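Local structure of uncharacterized protein (Legionella longbeachae NSW150, 4JZA) at residues Ser376-Arg381 against Ala412-Leu417; Asp443-Ala448 against Gln463-Tyr468. The protein hydrolyses phosphoinositides, probably removing the 3-phosphate of phosphatidylinositol 3-phosphate, an activity with which Legionella may act on the lipid metabolism of its host. All coordinates share one frame; numbering follows the deposited sequence.

Interaction 1: Ser376-Arg381 against Ala412-Leu417; sequences SHIATR and AILQTL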
loop_
_atom_site.group_PDB
_atom_site.type_symbol
_atom_site.label_atom_id
_atom_site.label_comp_id
_atom_site.label_asym_id
_atom_site.label_seq_id
_atom_site.Cartn_x
_atom_site.Cartn_y
_atom_site.Cartn_z
ATOM N N SER A 376 -1.653 3.347 -12.715
ATOM C CA SER A 376 -2.403 2.263 -12.114
ATOM C C SER A 376 -3.819 2.308 -12.666
ATOM O O SER A 376 -4.298 3.351 -13.074
ATOM C CB SER A 376 -2.431 2.403 -10.602
ATOM O OG SER A 376 -1.140 2.267 -10.063
ATOM N N HIS A 377 -4.479 1.164 -12.692
ATOM C CA HIS A 377 -5.788 1.052 -13.295
ATOM C C HIS A 377 -6.634 2.224 -12.837
ATOM O O HIS A 377 -6.524 2.611 -11.741
ATOM C CB HIS A 377 -6.460 -0.274 -12.892
ATOM C CG HIS A 377 -7.536 -0.696 -13.846
ATOM N ND1 HIS A 377 -8.845 -0.317 -13.695
ATOM C CD2 HIS A 377 -7.479 -1.397 -14.998
ATOM C CE1 HIS A 377 -9.556 -0.800 -14.692
ATOM N NE2 HIS A 377 -8.752 -1.472 -15.491
ATOM N N ILE A 378 -7.464 2.794 -13.691
ATOM C CA ILE A 378 -8.267 3.994 -13.321
ATOM C C ILE A 378 -9.268 3.734 -12.188
ATOM O O ILE A 378 -9.653 4.646 -11.471
ATOM C CB ILE A 378 -9.050 4.568 -14.533
ATOM C CG1 ILE A 378 -9.847 3.476 -15.264
ATOM C CG2 ILE A 378 -8.113 5.224 -15.540
ATOM C CD1 ILE A 378 -10.979 4.040 -16.083
ATOM N N ALA A 379 -9.669 2.479 -12.021
ATOM C CA ALA A 379 -10.614 2.119 -10.973
ATOM C C ALA A 379 -9.838 1.631 -9.777
ATOM O O ALA A 379 -8.714 1.122 -9.914
ATOM C CB ALA A 379 -11.546 1.038 -11.457
ATOM N N THR A 380 -10.414 1.770 -8.592
ATOM C CA THR A 380 -9.645 1.431 -7.386
ATOM C C THR A 380 -10.065 0.106 -6.752
ATOM O O THR A 380 -11.187 -0.056 -6.335
ATOM C CB THR A 380 -9.643 2.582 -6.372
ATOM O OG1 THR A 380 -9.108 2.107 -5.145
ATOM C CG2 THR A 380 -11.048 3.133 -6.161
ATOM N N ARG A 381 -9.144 -0.850 -6.711
ATOM C CA ARG A 381 -9.342 -2.086 -5.952
ATOM C C ARG A 381 -9.569 -1.856 -4.441
ATOM O O ARG A 381 -10.106 -2.717 -3.757
ATOM C CB ARG A 381 -8.131 -3.027 -6.134
ATOM C CG ARG A 381 -6.860 -2.512 -5.469
ATOM C CD ARG A 381 -5.725 -3.524 -5.518
ATOM N NE ARG A 381 -6.130 -4.804 -4.933
ATOM C CZ ARG A 381 -5.636 -6.007 -5.271
ATOM N NH1 ARG A 381 -4.688 -6.172 -6.219
ATOM N NH2 ARG A 381 -6.138 -7.089 -4.664
ATOM N N ALA A 412 -7.807 7.975 -29.201
ATOM C CA ALA A 412 -7.289 7.753 -27.859
ATOM C C ALA A 412 -7.572 6.353 -27.464
ATOM O O ALA A 412 -8.719 5.903 -27.552
ATOM C CB ALA A 412 -7.963 8.680 -26.889
ATOM N N ILE A 413 -6.549 5.668 -26.969
ATOM C CA ILE A 413 -6.739 4.294 -26.520
ATOM C C ILE A 413 -6.619 4.185 -25.020
ATOM O O ILE A 413 -5.818 4.892 -24.394
ATOM C CB ILE A 413 -5.762 3.350 -27.208
ATOM C CG1 ILE A 413 -6.164 1.904 -26.924
ATOM C CG2 ILE A 413 -4.319 3.630 -26.800
ATOM C CD1 ILE A 413 -5.581 0.949 -27.930
ATOM N N LEU A 414 -7.473 3.342 -24.442
ATOM C CA LEU A 414 -7.344 2.885 -23.039
ATOM C C LEU A 414 -7.044 1.399 -23.046
ATOM O O LEU A 414 -7.941 0.553 -23.095
ATOM C CB LEU A 414 -8.633 3.138 -22.266
ATOM C CG LEU A 414 -8.620 3.189 -20.741
ATOM C CD1 LEU A 414 -10.003 3.495 -20.173
ATOM C CD2 LEU A 414 -8.084 1.893 -20.187
ATOM N N GLN A 415 -5.762 1.074 -23.045
ATOM C CA GLN A 415 -5.338 -0.306 -23.161
ATOM C C GLN A 415 -5.057 -0.893 -21.792
ATOM O O GLN A 415 -4.136 -0.476 -21.115
ATOM C CB GLN A 415 -4.092 -0.392 -24.028
ATOM C CG GLN A 415 -3.787 -1.782 -24.536
ATOM C CD GLN A 415 -2.404 -1.879 -25.119
ATOM O OE1 GLN A 415 -1.423 -1.562 -24.461
ATOM N NE2 GLN A 415 -2.318 -2.320 -26.357
ATOM N N THR A 416 -5.863 -1.861 -21.385
ATOM C CA THR A 416 -5.700 -2.457 -20.077
ATOM C C THR A 416 -5.190 -3.878 -20.180
ATOM O O THR A 416 -5.644 -4.657 -21.004
ATOM C CB THR A 416 -7.011 -2.459 -19.281
ATOM O OG1 THR A 416 -7.961 -3.306 -19.926
ATOM C CG2 THR A 416 -7.570 -1.068 -19.182
ATOM N N LEU A 417 -4.241 -4.205 -19.320
ATOM C CA LEU A 417 -3.683 -5.537 -19.277
ATOM C C LEU A 417 -4.098 -6.230 -17.994
ATOM O O LEU A 417 -3.297 -6.399 -17.096
ATOM C CB LEU A 417 -2.165 -5.463 -19.376
ATOM C CG LEU A 417 -1.672 -4.737 -20.624
ATOM C CD1 LEU A 417 -0.171 -4.537 -20.607
ATOM C CD2 LEU A 417 -2.108 -5.465 -21.881
#

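Interaction 2: Asp443-Ala448 against Gln463-Tyr468; sequences DLYKLA and QNNHPY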
loop_
_atom_site.group_PDB
_atom_site.type_symbol
_atom_site.label_atom_id
_atom_site.label_comp_id
_atom_site.label_asym_id
_atom_site.label_seq_id
_atom_site.Cartn_x
_atom_site.Cartn_y
_atom_site.Cartn_z
ATOM N N ASP A 443 -14.145 -6.698 -11.313
ATOM C CA ASP A 443 -14.713 -5.416 -10.859
ATOM C C ASP A 443 -14.038 -4.241 -11.524
ATOM O O ASP A 443 -14.694 -3.350 -12.028
ATOM C CB ASP A 443 -14.659 -5.287 -9.323
ATOM C CG ASP A 443 -15.735 -6.143 -8.614
ATOM O OD1 ASP A 443 -16.860 -6.363 -9.143
ATOM O OD2 ASP A 443 -15.442 -6.616 -7.513
ATOM N N LEU A 444 -12.714 -4.240 -11.565
ATOM C CA LEU A 444 -12.008 -3.134 -12.238
ATOM C C LEU A 444 -12.392 -3.005 -13.715
ATOM O O LEU A 444 -12.632 -1.921 -14.196
ATOM C CB LEU A 444 -10.489 -3.312 -12.128
ATOM C CG LEU A 444 -9.922 -3.437 -10.728
ATOM C CD1 LEU A 444 -8.403 -3.483 -10.718
ATOM C CD2 LEU A 444 -10.418 -2.314 -9.872
ATOM N N TYR A 445 -12.442 -4.121 -14.433
ATOM C CA TYR A 445 -12.883 -4.107 -15.812
ATOM C C TYR A 445 -14.203 -3.366 -15.917
ATOM O O TYR A 445 -14.278 -2.391 -16.654
ATOM C CB TYR A 445 -13.056 -5.509 -16.318
ATOM C CG TYR A 445 -13.426 -5.650 -17.779
ATOM C CD1 TYR A 445 -14.266 -4.789 -18.393
ATOM C CD2 TYR A 445 -12.954 -6.696 -18.509
ATOM C CE1 TYR A 445 -14.590 -4.954 -19.705
ATOM C CE2 TYR A 445 -13.283 -6.862 -19.817
ATOM C CZ TYR A 445 -14.109 -5.966 -20.396
ATOM O OH TYR A 445 -14.484 -6.072 -21.692
ATOM N N LYS A 446 -15.236 -3.793 -15.182
ATOM C CA LYS A 446 -16.560 -3.161 -15.352
ATOM C C LYS A 446 -16.530 -1.692 -14.959
ATOM O O LYS A 446 -17.168 -0.868 -15.618
ATOM C CB LYS A 446 -17.656 -3.838 -14.571
ATOM C CG LYS A 446 -17.862 -5.303 -14.863
ATOM C CD LYS A 446 -18.651 -5.924 -13.711
ATOM C CE LYS A 446 -18.914 -7.400 -13.958
ATOM N NZ LYS A 446 -19.272 -8.115 -12.701
ATOM N N LEU A 447 -15.789 -1.358 -13.906
ATOM C CA LEU A 447 -15.714 0.024 -13.446
ATOM C C LEU A 447 -15.134 0.929 -14.504
ATOM O O LEU A 447 -15.585 2.068 -14.642
ATOM C CB LEU A 447 -14.906 0.148 -12.162
ATOM C CG LEU A 447 -15.738 -0.365 -10.991
ATOM C CD1 LEU A 447 -14.836 -0.749 -9.826
ATOM C CD2 LEU A 447 -16.829 0.620 -10.554
ATOM N N ALA A 448 -14.189 0.415 -15.287
ATOM C CA ALA A 448 -13.573 1.218 -16.358
ATOM C C ALA A 448 -14.465 1.403 -17.601
ATOM O O ALA A 448 -14.453 2.472 -18.228
ATOM C CB ALA A 448 -12.220 0.637 -16.742
ATOM N N GLN A 463 -11.182 1.073 -26.349
ATOM C CA GLN A 463 -10.894 0.241 -25.212
ATOM C C GLN A 463 -10.419 -1.128 -25.602
ATOM O O GLN A 463 -11.166 -1.874 -26.172
ATOM C CB GLN A 463 -12.158 0.038 -24.387
ATOM C CG GLN A 463 -12.436 1.228 -23.530
ATOM C CD GLN A 463 -13.757 1.159 -22.812
ATOM O OE1 GLN A 463 -14.787 1.517 -23.387
ATOM N NE2 GLN A 463 -13.733 0.752 -21.526
ATOM N N ASN A 464 -9.214 -1.504 -25.215
ATOM C CA ASN A 464 -8.755 -2.855 -25.473
ATOM C C ASN A 464 -8.222 -3.438 -24.206
ATOM O O ASN A 464 -7.477 -2.801 -23.515
ATOM C CB ASN A 464 -7.707 -2.856 -26.576
ATOM C CG ASN A 464 -8.249 -2.290 -27.892
ATOM O OD1 ASN A 464 -8.459 -1.079 -28.042
ATOM N ND2 ASN A 464 -8.508 -3.174 -28.840
ATOM N N ASN A 465 -8.672 -4.638 -23.878
ATOM C CA ASN A 465 -8.181 -5.385 -22.741
ATOM C C ASN A 465 -7.556 -6.711 -23.158
ATOM O O ASN A 465 -8.149 -7.426 -23.950
ATOM C CB ASN A 465 -9.300 -5.712 -21.779
ATOM C CG ASN A 465 -8.781 -6.392 -20.563
ATOM O OD1 ASN A 465 -9.050 -7.563 -20.321
ATOM N ND2 ASN A 465 -7.955 -5.690 -19.832
ATOM N N HIS A 466 -6.394 -7.045 -22.584
ATOM C CA HIS A 466 -5.669 -8.257 -22.934
ATOM C C HIS A 466 -5.433 -9.121 -21.754
ATOM O O HIS A 466 -4.486 -8.917 -20.982
ATOM C CB HIS A 466 -4.367 -7.924 -23.598
ATOM C CG HIS A 466 -4.564 -7.187 -24.875
ATOM N ND1 HIS A 466 -5.169 -7.764 -25.965
ATOM C CD2 HIS A 466 -4.313 -5.906 -25.203
ATOM C CE1 HIS A 466 -5.242 -6.872 -26.929
ATOM N NE2 HIS A 466 -4.722 -5.737 -26.492
ATOM N N PRO A 467 -6.323 -10.093 -21.588
ATOM C CA PRO A 467 -6.195 -10.972 -20.469
ATOM C C PRO A 467 -5.137 -11.950 -20.832
ATOM O O PRO A 467 -4.889 -12.147 -22.000
ATOM C CB PRO A 467 -7.577 -11.623 -20.378
ATOM C CG PRO A 467 -8.140 -11.549 -21.748
ATOM C CD PRO A 467 -7.572 -10.306 -22.337
ATOM N N TYR A 468 -4.484 -12.513 -19.835
ATOM C CA TYR A 468 -3.548 -13.625 -20.038
ATOM C C TYR A 468 -3.407 -14.327 -18.660
ATOM O O TYR A 468 -2.591 -13.950 -17.817
ATOM C CB TYR A 468 -2.194 -13.186 -20.642
ATOM C CG TYR A 468 -1.321 -14.374 -20.947
ATOM C CD1 TYR A 468 -1.767 -15.360 -21.808
ATOM C CD2 TYR A 468 -0.079 -14.548 -20.349
ATOM C CE1 TYR A 468 -1.012 -16.483 -22.080
ATOM C CE2 TYR A 468 0.696 -15.674 -20.615
ATOM C CZ TYR A 468 0.216 -16.633 -21.481
ATOM O OH TYR A 468 0.908 -17.756 -21.793
#

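Interaction 1: Ser376-Arg381 against Ala412-Leu417
His377 and Thr416 make one of two side-chain contacts between the loop 376-381 and strand 412-416; Ile378 and Leu414 make the other. Both are van der Waals contacts across backbones that stay well apart, since the nearest pair of CA atoms, those of His377 and Thr416, are 7.6 Å from each other. In His377, CB lies 6.4 Å from Thr416 CG2, too far to touch. CG is anti to the backbone N (chi1 -158°), and this torsion swings the imidazole toward the strand. The two ring nitrogens then have different surroundings. ND1 turns back to its own loop and takes a long, weak hydrogen bond from Ala379 N (3.4 Å, 164° at the hydrogen), while Ala379 CB sits in the ring plane at its edge. CE1 is directed at helix 441-454, where the ring packs on Leu444 and Ala448. NE2 reaches Thr416 CG2 at 3.9 Å and CD2 follows at 4.2 Å; the methyl approaches the ring obliquely. Thr416 OG1 lies close to the side-chain amide of Asn465 on the adjacent strand, a doubtful pairing because it is modelled too short. Alongside, the apolar pair Ile378 and Leu414 meet by their terminal methyls, CD1 to CD1 at 4.2 Å, with Tyr547 of strand 545-549 touching both side chains. All four residues are buried, yet only 116 Å² is shared between the segments, so the packing depends on these neighbours as well. Ser376 OG bonds to Ser552 O and the backbone of His377 to Val551, in the loop after strand 545-549. That loop carries a CX5R sequence, consistent with the phosphate-binding P-loop of cysteine-dependent phosphatases; the arrangement is that of a loop at the C-terminal ends of the parallel strands of a mixed sheet, packed beside the probable P-loop.

Interaction 2: Asp443-Ala448 against Gln463-Tyr468
Tyr445 and Ala448, one turn apart on helix 441-454, lie over Asn465 and Gln463 of strand 462-465, with CA separations of 8.5 Å for Tyr445 to Asn465 and 9.3 Å for Ala448 to Gln463. These spacings are bridged by side chains. Gln463 sends its chain up to the helix, with CG anti to the carbonyl carbon (chi1 -79°) and the part beyond it extended, which brings NE2 to 3.8 Å from Ala448 O. At that length the pair is a polar approach and not a hydrogen bond. The methyl of Ala448 points to the strand but remains 5.0 Å from Gln463 NE2, and the Gln463 side chain also touches Arg449 and Val452 of the same helix. At the other pair, the Tyr445 ring lies near the Asn465 side chain, its CE2 corner 4.6 Å from Asn465 CB. Pro420 touches the ring and Ile418 touches Asn465, so the loop after strand 412-416 also borders this pair. The segments share 112 Å², a light contact of a helix packed over the outermost strand in a beta-alpha-beta unit.

From the N terminus, the chain leaves strand 365-374 through 376-381, runs through helix 388-402 and enters strand 412-416, where interaction 1 closes a loop with 30 residues between its segments. It then passes through helix 441-454 to strand 462-465, and interaction 2 closes a shorter loop of 14 residues. The two loops are in series, neither nested nor crossed. Their centres are 7 Å apart, and they meet directly: Thr416 N lies 2.8 Å from Asn464 O, a probable backbone hydrogen bond between neighbouring parallel strands. Together they tie the loop after strand 365-374 and helix 441-454 to two neighbouring strands at one edge of the mixed sheet.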